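Local coordinates for galactose-1-phosphate uridylyltransferase (Pyrobaculum aerophilum str. IM2, PDB 6K9Z), which probably transfers uridylyl groups between UDP-glucose and hexose 1-phosphates as a zinc-binding member of the type 1 galactose-1-phosphate uridylyltransferase family, at residues 108-113 / 120-125; 112-117 / 214-219; 181-184 / 190-193; 192-197 / 300-305; 284-287 / 291-294. The protein carries 1 engineered substitution. One frame throughout, in Å; residues are numbered along the deposited sequence.

Contact 1. Residues 108-113 / 120-125; sequences EAQRKA and AYFLFF
Phe-122 reaches from the strand to the helix and meets Gln-110 with the face of its ring. The CB of Gln-110 sits over the middle of that ring, 3.7 Å from its centroid and only 10° off the normal, a clear CH-pi contact. With CG anti to the backbone N and the chain extended beyond it, the glutamine carries its amide across the ring until OE1 comes within 3.3 Å of Phe-122 CD1. Amide and ring planes are inclined by 43°, so the two groups are not stacked flat. Phe-122 has its own CG opposite the backbone N, which extends the ring from the strand into the helix surface. There Ala-113 CB lies near the ring plane, at the edge, 4.1 Å from CD2, while Ala-109 CB stands 4.1 Å from CE2. Small alanines suit these two helical positions, because the ring can come close to the backbone between them. Glutamine suits its place for a different reason: its methylenes pack on the aromatic face while the buried amide finds polar partners, OE1 accepting from Gln-253 and NE2 binding Glu-114. Replacing Phe-122 by an alanine would probably open a gap between helix and strand and leave the Gln-110 methylenes without their aromatic support. The helix segment 108-113 and strand 121-125 run nearly antiparallel, at 160°, with axes 9.4 Å apart. Within the larger antiparallel sheet, strand 121-128 lies between strands 140-146 and 247-252; Phe-122 also packs on Val-106 of the same helix and on Ile-143 and Ile-145 of strand 140-146.

Contact 2. Residues 112-117 / 214-219; sequences KAEKEG and LLTELT
Glu-114 places CG opposite its carbonyl carbon (chi1 -75°) and then runs extended, which carries its carboxylate out toward Thr-216. The threonine, with chi1 at 50°, holds OG1 between its backbone N and carbonyl carbon and turns the hydroxyl to meet the acid. The two side chains arrive from opposite directions, and Thr-216 OG1 donates over 2.6 Å to Glu-114 OE2, which accepts through its syn lone pair, on the side of the other carboxylate oxygen. Threonine suits the spot because its hydroxyl bonds the acid while its methyl, CG2, gives an apolar surface that packs on Gln-110 of the helix. Leu-214 adds an apolar neighbour, its CD1 3.7 Å from Glu-114 OE2. The short 3-10 turn that presents Thr-216 is itself braced by Glu-217, whose OE1 takes the backbone N-H of Leu-214 through its anti lone pair at 2.8 Å and 163°; that oxygen also accepts from Ser-213 N. Glu-114 OE2 has a second donor in Gln-110 NE2, one turn back on helix 96-114, while Arg-111 of that helix binds the carbonyl oxygen of Thr-216. With an alanine in place of Glu-114, the hydroxyl of Thr-216 would probably lose its acceptor and Gln-110 NE2 would be left without this one. The contact joins the C-terminal end of a helix in the N-terminal family region to the loop leading into helix 220-240 of the C-terminal one. Two neutral donors converge on one carboxylate oxygen, an arrangement consistent with stabilising its negative charge.

Contact 3. Residues 181-184 / 190-193; sequences KRLV and WKAF
Lys-191 and Leu-183 touch in a beta hairpin whose strands, 183-186 and 190-193, run antiparallel at one margin of the large sheet, with 183-186 the outermost strand within the chain. The aliphatic part of Lys-191 supplies the packing: its CD comes to 3.8 Å from Leu-183 CD1, and the two side chains cross at about a right angle. A lysine serves here because its methylenes can rest on a leucine while NZ continues to polar partners, the carbonyl oxygens of Glu-179 and Val-176. Next comes Ala-192, whose carbonyl oxygen accepts from Val-184 N at 2.8 Å and 164°, the N-H approaching 19° out of the carbonyl plane. Its small CB, suited to a place between strand and helix, meets Val-184 CG2 at 3.9 Å and packs against Ile-206 of the neighbouring strand and Thr-233 of helix 220-240. The carbonyl of Ala-192 is also brushed by Leu-183: with CG opposite the backbone N, the leucine swings CD1 over to lie 3.2 Å from that oxygen. Phe-193 closes the segment and forms a non-hydrogen-bonded pair with Leu-183, their side chains on one face of the sheet. Its CG sits between the backbone N and the carbonyl carbon (chi1 60°), which leads the ring away from the hairpin partner and leaves CB to do the touching, 4.2 Å from Leu-183 CD1. The guanidinium group of Arg-182 is engaged elsewhere, by Glu-179 and Glu-299 and by Glu-65 of the second subunit. Its backbone stays in the contact: Phe-193 CA makes a CA-H...O contact of 3.2 Å with Arg-182 O.

Contact 4. Residues 192-197 / 300-305; sequences AFVPFY and ETAARI
Val-194 packs onto Ala-302 where the chain leaves strand 190-193, forming a small apolar junction between the sheet margin and helix 298-309. One methyl does nearly all the work. Val-194 CG2 lies opposite the carbonyl carbon and reaches the helix, meeting Ala-302 at both CB and CA, each 3.6 Å away. So close an approach to the helix backbone depends on the small size of alanine: its single methyl lets the valine sink down to the main chain. Ile-305, one turn further along, flanks the same methyl with the end of its longer branch. With CG1 opposite the carbonyl carbon (chi1 -65°) and the chain extended beyond it (chi2 176°), CD1 is carried out to the valine. Beta-branched valine suits an extended backbone, and its compact side chain fits beside the helix without polar atoms to satisfy. The apolar packing continues, for Ile-305 also rests on Val-184 and Val-204 of the sheet. Further along the loop, Phe-196 turns to the second subunit, stacking its ring with Tyr-68 there. Within the junction itself, Ile-305 CD1 stands 4.0 Å from Val-194 CG2.

Contact 5. Residues 284-287 / 291-294; sequences GAEL and LFTL
A short helix-to-strand connection, with a wider pi-type turn in the helix, joins helix 284-289 to strand 291-294 and brings Ala-285 and Leu-291 together at the subunit interface. Leu-291 N donates to Ala-285 O at 2.9 Å and a straight 166°, but it approaches well above the carbonyl plane, 50° out of it. Ala-285 CB lies 3.5 Å from Leu-291 O, and the small alanine allows this close return of the chain. Glu-286 reaches Phe-292 directly and Thr-293 through water. Its chain bends at chi2 instead of running straight, so CG leans on the ring of Phe-292, 3.7 Å from CD2, while the carboxylate turns along the strand. Ring and carboxylate planes are 64° apart, and it is the methylenes that touch the aromatic group. On the acid, OE2 is bonded to two waters, one of which accepts from Thr-293 N at 2.9 Å, while the other is bonded to Thr-293 OG1 at 2.7 Å. The other oxygen, OE1, accepts from Ala-283 N just before the helix, so both carboxylate oxygens are held. Threonine suits its position because its hydroxyl bonds the water, and its side chain also touches a bound UDP. Residues 291-294 pair in parallel with a strand of the second subunit, an arrangement typical of a dimer interface in which a beta sheet continues from one chain into the other.

In the fold
Contacts 1 and 2 share helix 96-114, with centres 6 Å apart; Gln-110 CG packs on Thr-216 CG2 at 3.7 Å, linking the two. Contacts 3 and 4 form a second pair, 7 Å apart, joined through strand 190-193 and by Arg-182 O and Val-194 N at 3.0 Å. The centres of contacts 1 and 3, which both reach the large antiparallel sheet, are 26 Å apart, yet contact 2 meets contact 3 where Leu-218 CD1 packs 3.8 Å from Trp-190 CZ2. In contact 3 the side chain of Phe-193 is about 9 Å from the bound iron. Phe-122 of contact 1 lies about 8 Å from UDP-binding Tyr-144, between side chains, whereas Thr-293 of contact 5 is about 4 Å from a bound UDP.

Contact 1. Residues 108-113 / 120-125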
# COMPACT_ATOMS: atom_id res chain seq x y z
N GLU A 108 24.69 14.80 -0.60
CA GLU A 108 25.62 15.19 -1.69
C GLU A 108 25.06 14.64 -3.01
O GLU A 108 25.09 15.36 -4.01
CB GLU A 108 27.05 14.71 -1.45
CG GLU A 108 27.70 15.44 -0.29
CD GLU A 108 29.07 14.93 0.16
OE1 GLU A 108 29.45 13.76 -0.19
OE2 GLU A 108 29.75 15.71 0.88
N ALA A 109 24.56 13.40 -2.98
CA ALA A 109 23.94 12.74 -4.15
C ALA A 109 22.76 13.61 -4.60
O ALA A 109 22.60 13.79 -5.83
CB ALA A 109 23.52 11.33 -3.84
N GLN A 110 21.94 14.11 -3.65
CA GLN A 110 20.77 14.92 -4.05
C GLN A 110 21.24 16.22 -4.68
O GLN A 110 20.57 16.70 -5.61
CB GLN A 110 19.84 15.16 -2.86
CG GLN A 110 18.62 15.99 -3.24
CD GLN A 110 17.61 16.02 -2.12
OE1 GLN A 110 17.48 15.04 -1.39
NE2 GLN A 110 16.90 17.14 -2.00
N ARG A 111 22.32 16.82 -4.18
CA ARG A 111 22.79 18.11 -4.76
C ARG A 111 23.15 17.88 -6.23
O ARG A 111 22.91 18.77 -7.05
CB ARG A 111 23.92 18.72 -3.93
CG ARG A 111 23.41 19.52 -2.75
CD ARG A 111 24.41 20.40 -2.02
NE ARG A 111 23.88 20.57 -0.68
CZ ARG A 111 24.21 19.81 0.35
NH1 ARG A 111 25.10 18.85 0.21
NH2 ARG A 111 23.65 20.03 1.53
N LYS A 112 23.74 16.71 -6.51
CA LYS A 112 24.12 16.33 -7.90
C LYS A 112 22.82 16.23 -8.71
O LYS A 112 22.77 16.80 -9.84
CB LYS A 112 25.02 15.09 -7.87
CG LYS A 112 25.39 14.50 -9.22
CD LYS A 112 26.84 14.00 -9.34
CE LYS A 112 27.17 13.54 -10.76
NZ LYS A 112 26.11 12.64 -11.30
N ALA A 113 21.80 15.57 -8.16
CA ALA A 113 20.50 15.38 -8.87
C ALA A 113 19.82 16.73 -9.10
O ALA A 113 19.13 16.89 -10.12
CB ALA A 113 19.60 14.43 -8.12
N ALA A 120 12.87 14.93 -11.55
CA ALA A 120 11.73 15.58 -10.85
C ALA A 120 11.75 15.32 -9.34
O ALA A 120 11.23 16.14 -8.55
CB ALA A 120 10.42 15.12 -11.45
N TYR A 121 12.32 14.20 -8.91
CA TYR A 121 12.17 13.75 -7.51
C TYR A 121 13.36 12.90 -7.08
O TYR A 121 13.85 12.06 -7.85
CB TYR A 121 10.83 13.01 -7.30
CG TYR A 121 10.42 13.10 -5.87
CD1 TYR A 121 9.73 14.20 -5.39
CD2 TYR A 121 10.78 12.10 -4.96
CE1 TYR A 121 9.40 14.31 -4.06
CE2 TYR A 121 10.47 12.21 -3.62
CZ TYR A 121 9.82 13.33 -3.17
OH TYR A 121 9.48 13.48 -1.86
N PHE A 122 13.77 13.10 -5.84
CA PHE A 122 14.81 12.29 -5.17
C PHE A 122 14.09 11.54 -4.06
O PHE A 122 13.73 12.16 -3.04
CB PHE A 122 15.94 13.20 -4.70
CG PHE A 122 17.13 12.47 -4.10
CD1 PHE A 122 17.10 12.06 -2.77
CD2 PHE A 122 18.29 12.31 -4.84
CE1 PHE A 122 18.23 11.46 -2.21
CE2 PHE A 122 19.42 11.75 -4.26
CZ PHE A 122 19.40 11.36 -2.92
N LEU A 123 13.89 10.23 -4.23
CA LEU A 123 13.18 9.39 -3.25
C LEU A 123 14.21 8.52 -2.51
O LEU A 123 14.75 7.56 -3.12
CB LEU A 123 12.14 8.49 -3.93
CG LEU A 123 11.37 7.58 -2.96
CD1 LEU A 123 10.43 8.41 -2.06
CD2 LEU A 123 10.56 6.54 -3.71
N PHE A 124 14.43 8.79 -1.22
CA PHE A 124 15.28 7.97 -0.32
C PHE A 124 14.38 7.08 0.54
O PHE A 124 13.44 7.63 1.16
CB PHE A 124 16.11 8.93 0.54
CG PHE A 124 16.96 8.27 1.58
CD1 PHE A 124 17.92 7.37 1.22
CD2 PHE A 124 16.90 8.65 2.90
CE1 PHE A 124 18.69 6.73 2.16
CE2 PHE A 124 17.71 8.04 3.86
CZ PHE A 124 18.60 7.07 3.48
N PHE A 125 14.63 5.78 0.58
CA PHE A 125 13.81 4.86 1.39
C PHE A 125 14.67 3.72 1.90
O PHE A 125 15.76 3.51 1.39
CB PHE A 125 12.56 4.37 0.66
CG PHE A 125 12.81 3.52 -0.54
CD1 PHE A 125 13.11 4.11 -1.76
CD2 PHE A 125 12.78 2.14 -0.45
CE1 PHE A 125 13.30 3.33 -2.89
CE2 PHE A 125 13.02 1.35 -1.56
CZ PHE A 125 13.29 1.94 -2.78

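Contact 2. Residues 112-117 / 214-219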
# COMPACT_ATOMS: atom_id res chain seq x y z
N LYS A 112 23.74 16.71 -6.51
CA LYS A 112 24.12 16.33 -7.90
C LYS A 112 22.82 16.23 -8.71
O LYS A 112 22.77 16.80 -9.84
CB LYS A 112 25.02 15.09 -7.87
CG LYS A 112 25.39 14.50 -9.22
CD LYS A 112 26.84 14.00 -9.34
CE LYS A 112 27.17 13.54 -10.76
NZ LYS A 112 26.11 12.64 -11.30
N ALA A 113 21.80 15.57 -8.16
CA ALA A 113 20.50 15.38 -8.87
C ALA A 113 19.82 16.73 -9.10
O ALA A 113 19.13 16.89 -10.12
CB ALA A 113 19.60 14.43 -8.12
N GLU A 114 20.02 17.69 -8.18
CA GLU A 114 19.37 19.01 -8.26
C GLU A 114 19.93 19.79 -9.48
O GLU A 114 19.20 20.67 -10.00
CB GLU A 114 19.51 19.78 -6.93
CG GLU A 114 18.60 19.25 -5.83
CD GLU A 114 18.85 19.82 -4.45
OE1 GLU A 114 19.72 20.71 -4.34
OE2 GLU A 114 18.13 19.40 -3.49
N LYS A 115 21.12 19.41 -9.98
CA LYS A 115 21.68 19.96 -11.27
C LYS A 115 21.08 19.31 -12.52
O LYS A 115 21.28 19.86 -13.60
CB LYS A 115 23.18 19.74 -11.28
CG LYS A 115 23.85 20.32 -10.04
CD LYS A 115 23.52 21.79 -9.87
CE LYS A 115 23.68 22.33 -8.46
NZ LYS A 115 24.45 23.58 -8.43
N GLU A 116 20.56 18.08 -12.40
CA GLU A 116 20.09 17.33 -13.59
C GLU A 116 18.65 17.72 -13.93
O GLU A 116 17.76 17.42 -13.13
CB GLU A 116 20.26 15.82 -13.36
CG GLU A 116 21.54 15.47 -12.62
CD GLU A 116 21.90 13.99 -12.53
OE1 GLU A 116 21.15 13.24 -11.85
OE2 GLU A 116 22.92 13.59 -13.12
N GLY A 117 18.47 18.30 -15.12
CA GLY A 117 17.14 18.77 -15.56
C GLY A 117 16.14 17.63 -15.65
O GLY A 117 14.93 17.89 -15.59
N LEU A 214 13.78 20.55 1.54
CA LEU A 214 14.74 19.67 0.84
C LEU A 214 15.79 19.23 1.84
O LEU A 214 16.24 20.03 2.65
CB LEU A 214 15.41 20.34 -0.36
CG LEU A 214 14.53 20.74 -1.53
CD1 LEU A 214 15.36 21.60 -2.50
CD2 LEU A 214 13.91 19.55 -2.23
N LEU A 215 16.22 17.97 1.72
CA LEU A 215 17.31 17.41 2.54
C LEU A 215 18.55 18.31 2.41
O LEU A 215 19.37 18.39 3.35
CB LEU A 215 17.59 15.98 2.05
CG LEU A 215 18.63 15.19 2.86
CD1 LEU A 215 18.09 14.83 4.23
CD2 LEU A 215 19.03 13.95 2.09
N THR A 216 18.74 18.89 1.24
CA THR A 216 19.95 19.70 0.92
C THR A 216 19.91 21.06 1.62
O THR A 216 20.97 21.71 1.63
CB THR A 216 20.10 19.82 -0.59
OG1 THR A 216 18.84 20.25 -1.11
CG2 THR A 216 20.45 18.48 -1.21
N GLU A 217 18.80 21.45 2.22
CA GLU A 217 18.74 22.70 3.01
C GLU A 217 19.28 22.47 4.40
O GLU A 217 19.51 23.48 5.11
CB GLU A 217 17.32 23.20 3.18
CG GLU A 217 16.70 23.79 1.94
CD GLU A 217 15.25 24.12 2.24
OE1 GLU A 217 14.48 23.18 2.37
OE2 GLU A 217 14.93 25.32 2.46
N LEU A 218 19.51 21.23 4.82
CA LEU A 218 19.83 20.98 6.25
C LEU A 218 21.27 21.40 6.57
O LEU A 218 22.20 21.07 5.83
CB LEU A 218 19.59 19.52 6.66
CG LEU A 218 18.18 18.98 6.56
CD1 LEU A 218 18.23 17.51 6.94
CD2 LEU A 218 17.24 19.74 7.45
N THR A 219 21.46 22.11 7.68
CA THR A 219 22.81 22.48 8.14
C THR A 219 23.53 21.28 8.71
O THR A 219 22.86 20.28 9.04
CB THR A 219 22.73 23.58 9.21
OG1 THR A 219 22.08 23.02 10.35
CG2 THR A 219 21.98 24.79 8.68

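Contact 3. Residues 181-184 / 190-193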
# COMPACT_ATOMS: atom_id res chain seq x y z
N LYS A 181 1.57 15.08 23.35
CA LYS A 181 1.04 13.80 23.89
C LYS A 181 1.64 12.60 23.15
O LYS A 181 1.93 11.59 23.80
CB LYS A 181 -0.48 13.77 23.76
CG LYS A 181 -1.17 12.58 24.43
CD LYS A 181 -2.62 12.43 24.05
CE LYS A 181 -3.30 13.74 23.71
NZ LYS A 181 -4.59 13.90 24.43
N ARG A 182 1.80 12.71 21.83
CA ARG A 182 2.34 11.59 21.02
C ARG A 182 3.83 11.79 20.73
O ARG A 182 4.36 11.05 19.89
CB ARG A 182 1.52 11.42 19.74
CG ARG A 182 0.19 10.73 19.95
CD ARG A 182 -0.65 10.70 18.68
NE ARG A 182 -0.73 12.03 18.11
CZ ARG A 182 -1.70 12.90 18.35
NH1 ARG A 182 -2.71 12.57 19.14
NH2 ARG A 182 -1.67 14.09 17.79
N LEU A 183 4.48 12.77 21.37
CA LEU A 183 5.92 12.98 21.07
C LEU A 183 6.66 11.78 21.65
O LEU A 183 6.38 11.46 22.82
CB LEU A 183 6.35 14.30 21.71
CG LEU A 183 7.74 14.82 21.34
CD1 LEU A 183 7.91 15.07 19.85
CD2 LEU A 183 8.00 16.14 22.06
N VAL A 184 7.58 11.16 20.94
CA VAL A 184 8.38 10.05 21.52
C VAL A 184 9.82 10.53 21.78
O VAL A 184 10.46 9.98 22.68
CB VAL A 184 8.34 8.79 20.66
CG1 VAL A 184 6.92 8.28 20.56
CG2 VAL A 184 9.00 9.03 19.32
N TRP A 190 14.92 18.47 15.90
CA TRP A 190 13.97 17.42 15.39
C TRP A 190 12.94 17.04 16.45
O TRP A 190 13.23 17.09 17.66
CB TRP A 190 14.71 16.20 14.87
CG TRP A 190 15.63 16.56 13.74
CD1 TRP A 190 16.91 17.02 13.86
CD2 TRP A 190 15.33 16.54 12.33
NE1 TRP A 190 17.42 17.30 12.63
CE2 TRP A 190 16.50 16.98 11.67
CE3 TRP A 190 14.27 16.02 11.57
CZ2 TRP A 190 16.57 17.05 10.28
CZ3 TRP A 190 14.34 16.12 10.19
CH2 TRP A 190 15.47 16.63 9.57
N LYS A 191 11.72 16.76 15.99
CA LYS A 191 10.67 16.14 16.81
C LYS A 191 10.26 14.84 16.11
O LYS A 191 9.97 14.87 14.89
CB LYS A 191 9.43 17.04 16.83
CG LYS A 191 9.43 18.14 17.82
CD LYS A 191 7.93 18.47 18.17
CE LYS A 191 7.81 19.42 19.30
NZ LYS A 191 6.40 19.76 19.57
N ALA A 192 10.18 13.77 16.87
CA ALA A 192 9.66 12.46 16.44
C ALA A 192 8.38 12.17 17.23
O ALA A 192 8.41 12.23 18.45
CB ALA A 192 10.72 11.44 16.77
N PHE A 193 7.27 11.91 16.55
CA PHE A 193 5.95 11.75 17.19
C PHE A 193 5.18 10.70 16.41
O PHE A 193 5.43 10.49 15.20
CB PHE A 193 5.21 13.09 17.30
CG PHE A 193 4.95 13.77 15.98
CD1 PHE A 193 3.80 13.49 15.26
CD2 PHE A 193 5.87 14.66 15.44
CE1 PHE A 193 3.56 14.11 14.05
CE2 PHE A 193 5.63 15.23 14.19
CZ PHE A 193 4.46 14.99 13.53

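Contact 4. Residues 192-197 / 300-305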
# COMPACT_ATOMS: atom_id res chain seq x y z
N ALA A 192 10.18 13.77 16.87
CA ALA A 192 9.66 12.46 16.44
C ALA A 192 8.38 12.17 17.23
O ALA A 192 8.41 12.23 18.45
CB ALA A 192 10.72 11.44 16.77
N PHE A 193 7.27 11.91 16.55
CA PHE A 193 5.95 11.75 17.19
C PHE A 193 5.18 10.70 16.41
O PHE A 193 5.43 10.49 15.20
CB PHE A 193 5.21 13.09 17.30
CG PHE A 193 4.95 13.77 15.98
CD1 PHE A 193 3.80 13.49 15.26
CD2 PHE A 193 5.87 14.66 15.44
CE1 PHE A 193 3.56 14.11 14.05
CE2 PHE A 193 5.63 15.23 14.19
CZ PHE A 193 4.46 14.99 13.53
N VAL A 194 4.23 10.06 17.08
CA VAL A 194 3.23 9.23 16.38
C VAL A 194 2.19 10.19 15.85
O VAL A 194 1.59 10.96 16.62
CB VAL A 194 2.63 8.16 17.30
CG1 VAL A 194 1.55 7.41 16.56
CG2 VAL A 194 3.70 7.21 17.82
N PRO A 195 1.94 10.29 14.53
CA PRO A 195 0.90 11.20 14.07
C PRO A 195 -0.50 10.78 14.52
O PRO A 195 -0.76 9.57 14.68
CB PRO A 195 0.98 11.12 12.55
CG PRO A 195 1.72 9.84 12.25
CD PRO A 195 2.63 9.60 13.44
N PHE A 196 -1.39 11.75 14.67
CA PHE A 196 -2.83 11.51 14.95
C PHE A 196 -3.41 10.53 13.93
O PHE A 196 -4.20 9.65 14.26
CB PHE A 196 -3.62 12.81 14.94
CG PHE A 196 -5.06 12.62 15.36
CD1 PHE A 196 -5.39 12.52 16.70
CD2 PHE A 196 -6.08 12.61 14.43
CE1 PHE A 196 -6.70 12.34 17.10
CE2 PHE A 196 -7.41 12.45 14.84
CZ PHE A 196 -7.71 12.37 16.18
N TYR A 197 -2.95 10.66 12.70
CA TYR A 197 -3.42 9.94 11.49
C TYR A 197 -2.45 8.80 11.15
O TYR A 197 -2.43 8.37 9.97
CB TYR A 197 -3.54 10.93 10.31
CG TYR A 197 -2.36 11.89 10.17
CD1 TYR A 197 -2.30 13.06 10.91
CD2 TYR A 197 -1.29 11.60 9.32
CE1 TYR A 197 -1.25 13.94 10.80
CE2 TYR A 197 -0.19 12.44 9.26
CZ TYR A 197 -0.19 13.64 9.97
OH TYR A 197 0.92 14.44 9.92
N GLU A 300 -1.85 5.52 22.72
CA GLU A 300 -1.28 4.40 23.51
C GLU A 300 0.03 3.95 22.85
O GLU A 300 1.01 3.71 23.58
CB GLU A 300 -2.25 3.22 23.61
CG GLU A 300 -1.69 2.04 24.38
CD GLU A 300 -2.66 0.89 24.69
OE1 GLU A 300 -3.90 1.10 24.65
OE2 GLU A 300 -2.17 -0.21 24.99
N THR A 301 0.08 3.86 21.53
CA THR A 301 1.31 3.40 20.83
C THR A 301 2.45 4.41 21.09
O THR A 301 3.57 3.97 21.41
CB THR A 301 1.02 3.04 19.37
OG1 THR A 301 0.10 1.94 19.42
CG2 THR A 301 2.31 2.68 18.67
N ALA A 302 2.20 5.72 20.98
CA ALA A 302 3.22 6.72 21.36
C ALA A 302 3.74 6.47 22.79
O ALA A 302 4.96 6.56 23.01
CB ALA A 302 2.63 8.07 21.19
N ALA A 303 2.87 6.22 23.75
CA ALA A 303 3.28 6.06 25.17
C ALA A 303 4.23 4.86 25.27
O ALA A 303 5.27 4.92 26.00
CB ALA A 303 2.07 5.88 26.08
N ARG A 304 3.89 3.77 24.58
CA ARG A 304 4.69 2.51 24.62
C ARG A 304 6.05 2.71 23.94
O ARG A 304 7.10 2.27 24.48
CB ARG A 304 3.97 1.36 23.93
CG ARG A 304 2.84 0.79 24.75
CD ARG A 304 2.13 -0.27 23.93
NE ARG A 304 2.91 -1.49 23.62
CZ ARG A 304 3.42 -1.84 22.40
NH1 ARG A 304 3.28 -1.06 21.34
NH2 ARG A 304 4.08 -3.00 22.30
N ILE A 305 6.06 3.38 22.79
CA ILE A 305 7.34 3.67 22.07
C ILE A 305 8.19 4.54 22.98
O ILE A 305 9.38 4.25 23.14
CB ILE A 305 7.08 4.33 20.70
CG1 ILE A 305 6.35 3.37 19.77
CG2 ILE A 305 8.36 4.86 20.08
CD1 ILE A 305 5.99 3.97 18.47

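Contact 5. Residues 284-287 / 291-294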
# COMPACT_ATOMS: atom_id res chain seq x y z
N GLY A 284 -6.22 -6.52 1.50
CA GLY A 284 -7.39 -6.01 0.77
C GLY A 284 -7.81 -4.61 1.16
O GLY A 284 -8.03 -3.80 0.24
N ALA A 285 -7.87 -4.30 2.45
CA ALA A 285 -8.27 -2.93 2.86
C ALA A 285 -7.23 -1.91 2.38
O ALA A 285 -7.58 -0.86 1.72
CB ALA A 285 -8.50 -2.86 4.36
N GLU A 286 -5.95 -2.16 2.70
CA GLU A 286 -4.86 -1.22 2.47
C GLU A 286 -4.61 -1.11 0.96
O GLU A 286 -4.64 0.04 0.44
CB GLU A 286 -3.60 -1.64 3.23
CG GLU A 286 -3.83 -1.75 4.75
CD GLU A 286 -4.40 -3.06 5.26
OE1 GLU A 286 -4.65 -3.99 4.43
OE2 GLU A 286 -4.67 -3.18 6.51
N LEU A 287 -4.32 -2.22 0.28
CA LEU A 287 -3.90 -2.15 -1.15
C LEU A 287 -5.13 -1.97 -2.05
O LEU A 287 -5.01 -1.28 -3.09
CB LEU A 287 -3.11 -3.43 -1.49
CG LEU A 287 -1.87 -3.69 -0.63
CD1 LEU A 287 -1.15 -4.91 -1.12
CD2 LEU A 287 -0.93 -2.51 -0.61
N LEU A 291 -7.74 1.87 2.70
CA LEU A 291 -8.32 1.95 4.05
C LEU A 291 -7.35 1.28 5.01
O LEU A 291 -6.82 0.17 4.69
CB LEU A 291 -9.66 1.22 3.97
CG LEU A 291 -10.85 1.70 4.76
CD1 LEU A 291 -11.11 3.20 4.59
CD2 LEU A 291 -12.09 0.86 4.36
N PHE A 292 -7.14 1.87 6.17
CA PHE A 292 -6.21 1.35 7.17
C PHE A 292 -6.98 1.13 8.51
O PHE A 292 -8.02 1.81 8.78
CB PHE A 292 -5.08 2.36 7.29
CG PHE A 292 -4.47 2.67 5.96
CD1 PHE A 292 -4.96 3.67 5.17
CD2 PHE A 292 -3.42 1.90 5.49
CE1 PHE A 292 -4.42 3.92 3.91
CE2 PHE A 292 -2.89 2.15 4.24
CZ PHE A 292 -3.38 3.16 3.46
N THR A 293 -6.48 0.15 9.27
CA THR A 293 -7.06 -0.26 10.58
C THR A 293 -5.96 -0.26 11.64
O THR A 293 -4.84 -0.69 11.40
CB THR A 293 -7.79 -1.60 10.44
OG1 THR A 293 -6.83 -2.61 10.13
CG2 THR A 293 -8.82 -1.60 9.34
N LEU A 294 -6.33 0.17 12.83
CA LEU A 294 -5.46 0.08 14.02
C LEU A 294 -6.23 -0.58 15.14
O LEU A 294 -7.43 -0.24 15.33
CB LEU A 294 -5.04 1.47 14.50
CG LEU A 294 -4.06 2.17 13.62
CD1 LEU A 294 -3.75 3.56 14.18
CD2 LEU A 294 -2.80 1.32 13.47
O HOH W 1 -4.21 -1.13 8.11
O HOH W 2 -6.68 -4.22 8.03